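Local coordinates for peptidase M42 (Thaumarchaeota archaeon SCGC AB-539-E09, PDB 5DS0), which is a TET aminopeptidase of the M42 family with a two-cobalt site, and probably removes residues from the N-terminal ends of peptides, at residues C[276-279]-C[280-284]. Residues are numbered along the deposited sequence; the frame is centred on the assembly and turned at random.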
loop_
_atom_site.group_PDB
_atom_site.type_symbol
_atom_site.label_atom_id
_atom_site.label_comp_id
_atom_site.label_asym_id
_atom_site.label_seq_id
_atom_site.Cartn_x
_atom_site.Cartn_y
_atom_site.Cartn_z
ATOM N N LYS C 276 -3.948 -43.695 25.154
ATOM C CA LYS C 276 -5.062 -43.074 24.455
ATOM C C LYS C 276 -6.155 -44.102 24.171
ATOM O O LYS C 276 -7.327 -43.850 24.437
ATOM C CB LYS C 276 -4.604 -42.434 23.139
ATOM C CG LYS C 276 -5.716 -41.717 22.378
ATOM C CD LYS C 276 -5.304 -41.346 20.967
ATOM C CE LYS C 276 -5.455 -42.507 19.991
ATOM N NZ LYS C 276 -5.003 -42.102 18.624
ATOM N N GLU C 277 -5.764 -45.250 23.625
ATOM C CA GLU C 277 -6.718 -46.291 23.280
ATOM C C GLU C 277 -7.425 -46.792 24.540
ATOM O O GLU C 277 -8.626 -47.075 24.521
ATOM C CB GLU C 277 -6.033 -47.450 22.525
ATOM C CG GLU C 277 -5.427 -47.089 21.174
ATOM C CD GLU C 277 -6.385 -46.355 20.205
ATOM O OE1 GLU C 277 -7.642 -46.523 20.287
ATOM O OE2 GLU C 277 -5.876 -45.591 19.333
ATOM N N PHE C 278 -6.671 -46.887 25.625
ATOM C CA PHE C 278 -7.197 -47.318 26.902
ATOM C C PHE C 278 -8.331 -46.421 27.375
ATOM O O PHE C 278 -9.410 -46.899 27.734
ATOM C CB PHE C 278 -6.059 -47.333 27.922
ATOM C CG PHE C 278 -6.488 -47.610 29.340
ATOM C CD1 PHE C 278 -6.746 -48.908 29.768
ATOM C CD2 PHE C 278 -6.599 -46.569 30.261
ATOM C CE1 PHE C 278 -7.123 -49.161 31.077
ATOM C CE2 PHE C 278 -6.976 -46.819 31.573
ATOM C CZ PHE C 278 -7.237 -48.118 31.980
ATOM N N VAL C 279 -8.107 -45.120 27.338
ATOM C CA VAL C 279 -9.133 -44.166 27.751
ATOM C C VAL C 279 -10.377 -44.246 26.851
ATOM O O VAL C 279 -11.503 -44.252 27.338
ATOM C CB VAL C 279 -8.586 -42.728 27.755
ATOM C CG1 VAL C 279 -9.687 -41.733 28.100
ATOM C CG2 VAL C 279 -7.442 -42.604 28.745
ATOM N N ILE C 280 -10.169 -44.318 25.545
ATOM C CA ILE C 280 -11.279 -44.420 24.615
ATOM C C ILE C 280 -12.151 -45.632 24.938
ATOM O O ILE C 280 -13.385 -45.528 24.911
ATOM C CB ILE C 280 -10.797 -44.477 23.146
ATOM C CG1 ILE C 280 -10.286 -43.098 22.719
ATOM C CG2 ILE C 280 -11.919 -44.889 22.208
ATOM C CD1 ILE C 280 -9.441 -43.109 21.465
ATOM N N ASN C 281 -11.516 -46.761 25.259
ATOM C CA ASN C 281 -12.245 -48.001 25.550
ATOM C C ASN C 281 -12.925 -47.972 26.900
ATOM O O ASN C 281 -14.077 -48.383 27.023
ATOM C CB ASN C 281 -11.332 -49.213 25.470
ATOM C CG ASN C 281 -10.796 -49.440 24.067
ATOM O OD1 ASN C 281 -11.359 -48.967 23.070
ATOM N ND2 ASN C 281 -9.677 -50.145 23.978
ATOM N N VAL C 282 -12.231 -47.471 27.913
ATOM C CA VAL C 282 -12.838 -47.351 29.218
ATOM C C VAL C 282 -14.106 -46.503 29.134
ATOM O O VAL C 282 -15.129 -46.843 29.735
ATOM C CB VAL C 282 -11.859 -46.759 30.240
ATOM C CG1 VAL C 282 -12.576 -46.366 31.531
ATOM C CG2 VAL C 282 -10.755 -47.767 30.541
ATOM N N ALA C 283 -14.038 -45.414 28.373
ATOM C CA ALA C 283 -15.175 -44.517 28.218
ATOM C C ALA C 283 -16.328 -45.191 27.487
ATOM O O ALA C 283 -17.477 -45.056 27.887
ATOM C CB ALA C 283 -14.756 -43.253 27.488
ATOM N N LYS C 284 -16.012 -45.916 26.422
ATOM C CA LYS C 284 -17.028 -46.625 25.641
ATOM C C LYS C 284 -17.733 -47.679 26.479
ATOM O O LYS C 284 -18.949 -47.810 26.428
ATOM C CB LYS C 284 -16.400 -47.309 24.431
ATOM C CG LYS C 284 -17.424 -47.789 23.436
ATOM C CD LYS C 284 -16.815 -48.666 22.366
ATOM C CE LYS C 284 -17.867 -48.983 21.313
ATOM N NZ LYS C 284 -17.405 -50.047 20.378
#
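One turn along the helix from Phe278, Val282 sets a single methyl against the aromatic ring. Its CG2 lies 3.9 Å from the centroid of the Phe278 ring and only 14° off the ring normal, which identifies a CH-pi contact over a face. The methyl sits displaced toward the rim, with the ring atom CZ of Phe278 nearest, 3.8 Å from Val282 CG2. Both first torsions contribute: chi1 of Phe278 (173°) places the ring opposite its own backbone N, projecting out from the helix with only a slight forward lean, while CG2 of Val282, beside the Val282 backbone N, points back along the axis over the ring face.

A second i to i+4 pair, Lys276 and Ile280, runs side by side in the same direction, and CD1 of Ile280 comes 4.1 Å from Lys276 CG. Glu277 folds toward the same methyl by a bend at chi2 (-52°), bringing its OE1 to 4.0 Å from Ile280 CD1. The ammonium of Lys276 has a long salt bridge to Glu277, 3.7 Å from NZ to OE2, and a hydrogen bond to Gln273.

The backbone fixes this spacing. Four successive N-H groups, from Ile280 to Ala283, bond to the carbonyls of Lys276 to Val279; the bond from Val282 N to Phe278 O, 2.9 Å long and nearly straight at the hydrogen, ties together the very residues whose side chains meet.

Beyond the pair, Phe278 and Val282 both touch Leu346 of helix 333-349, and Phe358 meets the Phe278 ring edge-to-face, whereas Lys276, Val279 and Ile280 rest on Leu262 of strand 261-263. Such i to i+4 pairing is characteristic of an amphipathic alpha-helix, here helix 273-285, packed by adjoining faces against strand 261-263 and helix 333-349 in the alpha/beta fold of an M42 peptidase.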